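Local coordinates for protein xyloglucanase (Paenibacillus pabuli, PDB 2JEP) that probably cleaves the backbone of xyloglucan in plant cell walls, acting as a family 5 glycoside hydrolase with a TIM-barrel fold, at residues 271-285 / 329-343. Numbering follows the deposited sequence.
Sequences FAGEENGNITQWGAT and KTSYDSSNNVYRAAY
K329 threads its ammonium group into the loop that follows helix 269-272 and shows how one lysine can organise an irregular chain by gathering its carbonyls. NZ donates to E274 O, N276 O and I279 O, each 2.9 Å away; D270 O, in the helix itself, accepts too, the four carbonyls sharing three protons. The chain, extended beyond CG, delivers the charge without a bend. Beside it the Y332 ring lies flat against the loop: G277 CA sits 3.7 Å from the ring centroid, a CH-pi contact over the face, while the Y332 hydroxyl bonds to H369.

Further along, D333 OD2 is gripped twice, T280 OG1 donating at 2.7 Å to the anti lone pair and Q281 NE2 to the syn one, nearly straight at 170°. D333 OD1 caps S335 N and binds S335 OG. If D333 were an alanine, T280 OG1 and Q281 NE2 would probably lose their shared acceptor, and S335 N its cap. N336 ND2 adds a bond to T280 O (2.9 Å) and, through a water, reaches F271 O. Q281 lies alongside Y339, its CB over the ring face, and its OE1 is held by S286 and T287.

The apolar end is a chain of edge-to-face aromatics: F271 presents its edge to the face of Y343, planes at 70°, and Y343 points its edge at the five-membered ring of W282. A chi1 of -176°, CG trans to the main-chain nitrogen, turns the Y343 ring so that its face meets F271 and its edge W282.

In the second shell, N336 OD1 accepts from K329 N. The contact thus joins the excursions that follow barrel strands 259-265 and 319-324, pinning the loop after helix 269-272 against the start of helix 336-353.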
loop_
_atom_site.group_PDB
_atom_site.type_symbol
_atom_site.label_atom_id
_atom_site.label_comp_id
_atom_site.label_asym_id
_atom_site.label_seq_id
_atom_site.Cartn_x
_atom_site.Cartn_y
_atom_site.Cartn_z
ATOM N N PHE A 271 -1.845 19.813 3.896
ATOM C CA PHE A 271 -2.068 19.893 2.458
ATOM C C PHE A 271 -2.736 18.663 1.879
ATOM O O PHE A 271 -3.719 18.763 1.145
ATOM C CB PHE A 271 -0.722 20.121 1.732
ATOM C CG PHE A 271 -0.806 20.000 0.237
ATOM C CD1 PHE A 271 -1.507 20.928 -0.511
ATOM C CD2 PHE A 271 -0.252 18.911 -0.413
ATOM C CE1 PHE A 271 -1.631 20.791 -1.899
ATOM C CE2 PHE A 271 -0.384 18.748 -1.787
ATOM C CZ PHE A 271 -1.086 19.696 -2.539
ATOM N N ALA A 272 -2.155 17.498 2.178
ATOM C CA ALA A 272 -2.464 16.295 1.418
ATOM C C ALA A 272 -3.747 15.602 1.828
ATOM O O ALA A 272 -4.405 14.979 0.974
ATOM C CB ALA A 272 -1.307 15.306 1.492
ATOM N N GLY A 273 -4.077 15.646 3.116
ATOM C CA GLY A 273 -5.193 14.851 3.597
ATOM C C GLY A 273 -6.218 15.531 4.484
ATOM O O GLY A 273 -7.334 15.012 4.651
ATOM N N GLU A 274 -5.873 16.664 5.091
ATOM C CA GLU A 274 -6.812 17.324 6.002
ATOM C C GLU A 274 -7.981 17.931 5.211
ATOM O O GLU A 274 -7.769 18.690 4.266
ATOM C CB GLU A 274 -6.086 18.410 6.796
ATOM C CG GLU A 274 -6.938 19.082 7.834
ATOM C CD GLU A 274 -6.230 20.123 8.679
ATOM O OE1 GLU A 274 -5.045 20.340 8.448
ATOM O OE2 GLU A 274 -6.891 20.749 9.541
ATOM N N GLU A 275 -9.205 17.572 5.604
ATOM C CA GLU A 275 -10.407 17.860 4.822
ATOM C C GLU A 275 -10.972 19.255 5.121
ATOM O O GLU A 275 -12.086 19.418 5.631
ATOM C CB GLU A 275 -11.441 16.743 5.030
ATOM C CG GLU A 275 -11.024 15.405 4.418
ATOM C CD GLU A 275 -12.113 14.350 4.476
ATOM O OE1 GLU A 275 -12.946 14.425 5.396
ATOM O OE2 GLU A 275 -12.149 13.466 3.572
ATOM N N ASN A 276 -10.173 20.254 4.789
ATOM C CA ASN A 276 -10.598 21.641 4.824
ATOM C C ASN A 276 -9.690 22.450 3.907
ATOM O O ASN A 276 -8.773 21.915 3.265
ATOM C CB ASN A 276 -10.652 22.187 6.258
ATOM C CG ASN A 276 -9.309 22.197 6.928
ATOM O OD1 ASN A 276 -8.316 22.638 6.352
ATOM N ND2 ASN A 276 -9.267 21.711 8.174
ATOM N N GLY A 277 -9.992 23.738 3.804
ATOM C CA GLY A 277 -9.269 24.615 2.884
ATOM C C GLY A 277 -8.162 25.430 3.486
ATOM O O GLY A 277 -7.674 26.359 2.845
ATOM N N ASN A 278 -7.700 25.050 4.679
ATOM C CA ASN A 278 -6.641 25.845 5.320
ATOM C C ASN A 278 -5.387 25.895 4.436
ATOM O O ASN A 278 -4.779 26.956 4.258
ATOM C CB ASN A 278 -6.253 25.281 6.687
ATOM C CG ASN A 278 -7.381 25.315 7.705
ATOM O OD1 ASN A 278 -8.380 26.020 7.527
ATOM N ND2 ASN A 278 -7.186 24.584 8.821
ATOM N N ILE A 279 -4.982 24.743 3.903
ATOM C CA ILE A 279 -3.766 24.610 3.104
ATOM C C ILE A 279 -4.153 23.912 1.800
ATOM O O ILE A 279 -4.642 22.772 1.799
ATOM C CB ILE A 279 -2.693 23.780 3.839
ATOM C CG1 ILE A 279 -2.322 24.413 5.186
ATOM C CG2 ILE A 279 -1.470 23.584 2.944
ATOM C CD1 ILE A 279 -1.712 25.833 5.118
ATOM N N THR A 280 -3.911 24.603 0.686
ATOM C CA THR A 280 -4.324 24.142 -0.624
ATOM C C THR A 280 -3.194 24.147 -1.666
ATOM O O THR A 280 -3.434 23.822 -2.827
ATOM C CB THR A 280 -5.485 25.015 -1.131
ATOM O OG1 THR A 280 -5.053 26.375 -1.098
ATOM C CG2 THR A 280 -6.740 24.838 -0.263
ATOM N N GLN A 281 -1.974 24.498 -1.242
ATOM C CA GLN A 281 -0.844 24.604 -2.148
ATOM C C GLN A 281 0.367 23.945 -1.513
ATOM O O GLN A 281 0.427 23.782 -0.303
ATOM C CB GLN A 281 -0.541 26.078 -2.481
ATOM C CG GLN A 281 -1.799 26.864 -2.870
ATOM C CD GLN A 281 -1.509 28.235 -3.385
ATOM O OE1 GLN A 281 -0.362 28.721 -3.378
ATOM N NE2 GLN A 281 -2.554 28.889 -3.852
ATOM N N TRP A 282 1.331 23.586 -2.347
ATOM C CA TRP A 282 2.532 22.881 -1.931
ATOM C C TRP A 282 3.662 23.163 -2.915
ATOM O O TRP A 282 3.439 23.223 -4.116
ATOM C CB TRP A 282 2.265 21.358 -1.897
ATOM C CG TRP A 282 3.440 20.561 -1.400
ATOM C CD1 TRP A 282 3.721 20.262 -0.087
ATOM C CD2 TRP A 282 4.516 20.024 -2.174
ATOM N NE1 TRP A 282 4.896 19.559 -0.019
ATOM C CE2 TRP A 282 5.415 19.426 -1.277
ATOM C CE3 TRP A 282 4.818 20.002 -3.542
ATOM C CZ2 TRP A 282 6.559 18.774 -1.704
ATOM C CZ3 TRP A 282 5.965 19.391 -3.950
ATOM C CH2 TRP A 282 6.826 18.790 -3.032
ATOM N N GLY A 283 4.867 23.263 -2.373
ATOM C CA GLY A 283 6.071 23.363 -3.146
ATOM C C GLY A 283 6.375 24.765 -3.627
ATOM O O GLY A 283 5.621 25.717 -3.405
ATOM N N ALA A 284 7.492 24.859 -4.320
ATOM C CA ALA A 284 8.050 26.162 -4.678
ATOM C C ALA A 284 7.140 26.990 -5.556
ATOM O O ALA A 284 7.230 28.220 -5.513
ATOM C CB ALA A 284 9.396 25.976 -5.380
ATOM N N THR A 285 6.271 26.346 -6.331
ATOM C CA THR A 285 5.406 27.090 -7.241
ATOM C C THR A 285 4.122 27.612 -6.590
ATOM O O THR A 285 3.340 28.296 -7.245
ATOM C CB THR A 285 5.059 26.308 -8.506
ATOM O OG1 THR A 285 4.183 25.221 -8.180
ATOM C CG2 THR A 285 6.334 25.807 -9.222
ATOM N N LYS A 329 -8.962 19.805 -3.388
ATOM C CA LYS A 329 -9.364 21.033 -2.679
ATOM C C LYS A 329 -9.722 22.146 -3.656
ATOM O O LYS A 329 -9.681 23.317 -3.282
ATOM C CB LYS A 329 -8.285 21.474 -1.669
ATOM C CG LYS A 329 -8.078 20.473 -0.563
ATOM C CD LYS A 329 -7.127 20.977 0.487
ATOM C CE LYS A 329 -6.855 19.952 1.553
ATOM N NZ LYS A 329 -6.201 20.575 2.763
ATOM N N THR A 330 -10.098 21.787 -4.891
ATOM C CA THR A 330 -10.500 22.806 -5.858
ATOM C C THR A 330 -11.768 23.567 -5.454
ATOM O O THR A 330 -11.977 24.676 -5.957
ATOM C CB THR A 330 -10.722 22.206 -7.260
ATOM O OG1 THR A 330 -11.732 21.189 -7.213
ATOM C CG2 THR A 330 -9.428 21.664 -7.843
ATOM N N SER A 331 -12.546 23.024 -4.510
ATOM C CA SER A 331 -13.714 23.725 -3.961
ATOM C C SER A 331 -13.312 24.856 -3.016
ATOM O O SER A 331 -14.133 25.706 -2.675
ATOM C CB SER A 331 -14.647 22.763 -3.220
ATOM O OG SER A 331 -14.027 22.166 -2.094
ATOM N N TYR A 332 -12.056 24.849 -2.581
ATOM C CA TYR A 332 -11.521 25.877 -1.680
ATOM C C TYR A 332 -10.596 26.849 -2.411
ATOM O O TYR A 332 -10.555 28.030 -2.077
ATOM C CB TYR A 332 -10.741 25.211 -0.550
ATOM C CG TYR A 332 -11.510 24.179 0.272
ATOM C CD1 TYR A 332 -12.510 24.551 1.158
ATOM C CD2 TYR A 332 -11.210 22.844 0.199
ATOM C CE1 TYR A 332 -13.172 23.608 1.936
ATOM C CE2 TYR A 332 -11.857 21.907 0.937
ATOM C CZ TYR A 332 -12.838 22.289 1.822
ATOM O OH TYR A 332 -13.462 21.362 2.625
ATOM N N ASP A 333 -9.794 26.327 -3.334
ATOM C CA ASP A 333 -8.764 27.086 -4.058
ATOM C C ASP A 333 -8.805 26.597 -5.500
ATOM O O ASP A 333 -8.470 25.447 -5.774
ATOM C CB ASP A 333 -7.405 26.806 -3.417
ATOM C CG ASP A 333 -6.241 27.505 -4.100
ATOM O OD1 ASP A 333 -6.412 28.030 -5.234
ATOM O OD2 ASP A 333 -5.139 27.485 -3.514
ATOM N N SER A 334 -9.231 27.461 -6.419
ATOM C CA SER A 334 -9.372 27.062 -7.799
ATOM C C SER A 334 -8.069 26.679 -8.480
ATOM O O SER A 334 -8.099 26.089 -9.561
ATOM C CB SER A 334 -10.099 28.123 -8.618
ATOM O OG SER A 334 -9.337 29.322 -8.646
ATOM N N SER A 335 -6.937 26.961 -7.838
ATOM C CA SER A 335 -5.628 26.531 -8.342
ATOM C C SER A 335 -5.108 25.218 -7.756
ATOM O O SER A 335 -4.017 24.801 -8.085
ATOM C CB SER A 335 -4.590 27.612 -8.142
ATOM O OG SER A 335 -4.209 27.804 -6.785
ATOM N N ASN A 336 -5.894 24.547 -6.920
ATOM C CA ASN A 336 -5.372 23.402 -6.185
ATOM C C ASN A 336 -4.783 22.316 -7.050
ATOM O O ASN A 336 -3.807 21.679 -6.655
ATOM C CB ASN A 336 -6.449 22.860 -5.253
ATOM C CG ASN A 336 -6.056 21.569 -4.553
ATOM O OD1 ASN A 336 -6.646 20.513 -4.836
ATOM N ND2 ASN A 336 -5.109 21.639 -3.606
ATOM N N ASN A 337 -5.359 22.051 -8.222
ATOM C CA ASN A 337 -4.835 20.945 -9.027
ATOM C C ASN A 337 -3.417 21.196 -9.534
ATOM O O ASN A 337 -2.687 20.243 -9.795
ATOM C CB ASN A 337 -5.777 20.577 -10.170
ATOM C CG ASN A 337 -6.902 19.669 -9.740
ATOM O OD1 ASN A 337 -6.745 18.879 -8.823
ATOM N ND2 ASN A 337 -8.060 19.800 -10.377
ATOM N N VAL A 338 -3.011 22.458 -9.655
ATOM C CA VAL A 338 -1.622 22.738 -9.976
ATOM C C VAL A 338 -0.718 22.087 -8.944
ATOM O O VAL A 338 0.310 21.486 -9.281
ATOM C CB VAL A 338 -1.350 24.288 -9.993
ATOM C CG1 VAL A 338 0.123 24.604 -10.184
ATOM C CG2 VAL A 338 -2.213 24.971 -11.092
ATOM N N TYR A 339 -1.109 22.193 -7.681
ATOM C CA TYR A 339 -0.294 21.666 -6.581
ATOM C C TYR A 339 -0.429 20.177 -6.365
ATOM O O TYR A 339 0.531 19.529 -5.967
ATOM C CB TYR A 339 -0.499 22.501 -5.282
ATOM C CG TYR A 339 -0.330 23.950 -5.656
ATOM C CD1 TYR A 339 0.905 24.403 -6.107
ATOM C CD2 TYR A 339 -1.428 24.781 -5.806
ATOM C CE1 TYR A 339 1.062 25.656 -6.617
ATOM C CE2 TYR A 339 -1.276 26.065 -6.307
ATOM C CZ TYR A 339 -0.032 26.481 -6.735
ATOM O OH TYR A 339 0.161 27.734 -7.294
ATOM N N ARG A 340 -1.616 19.631 -6.631
ATOM C CA ARG A 340 -1.744 18.184 -6.604
ATOM C C ARG A 340 -0.842 17.540 -7.640
ATOM O O ARG A 340 -0.208 16.524 -7.390
ATOM C CB ARG A 340 -3.208 17.767 -6.778
ATOM C CG ARG A 340 -4.104 18.319 -5.658
ATOM C CD ARG A 340 -5.293 17.425 -5.358
ATOM N NE ARG A 340 -6.138 17.284 -6.526
ATOM C CZ ARG A 340 -6.940 16.238 -6.787
ATOM N NH1 ARG A 340 -7.006 15.159 -6.001
ATOM N NH2 ARG A 340 -7.679 16.276 -7.866
ATOM N N ALA A 341 -0.781 18.140 -8.822
ATOM C CA ALA A 341 0.135 17.684 -9.841
ATOM C C ALA A 341 1.576 17.853 -9.383
ATOM O O ALA A 341 2.376 16.925 -9.510
ATOM C CB ALA A 341 -0.120 18.418 -11.160
ATOM N N ALA A 342 1.938 19.043 -8.890
ATOM C CA ALA A 342 3.332 19.286 -8.466
ATOM C C ALA A 342 3.758 18.303 -7.390
ATOM O O ALA A 342 4.884 17.791 -7.416
ATOM C CB ALA A 342 3.511 20.732 -7.999
ATOM N N TYR A 343 2.874 18.055 -6.428
ATOM C CA TYR A 343 3.159 17.115 -5.332
ATOM C C TYR A 343 3.324 15.707 -5.880
ATOM O O TYR A 343 4.271 15.011 -5.540
ATOM C CB TYR A 343 2.006 17.147 -4.343
ATOM C CG TYR A 343 2.143 16.324 -3.096
ATOM C CD1 TYR A 343 3.037 16.657 -2.128
ATOM C CD2 TYR A 343 1.361 15.226 -2.885
ATOM C CE1 TYR A 343 3.141 15.965 -0.964
ATOM C CE2 TYR A 343 1.462 14.485 -1.724
ATOM C CZ TYR A 343 2.351 14.857 -0.749
ATOM O OH TYR A 343 2.413 14.104 0.404
HETATM O O HOH W 1 -4.744 19.354 -1.712
HETATM O O HOH W 2 1.784 28.081 -9.775
#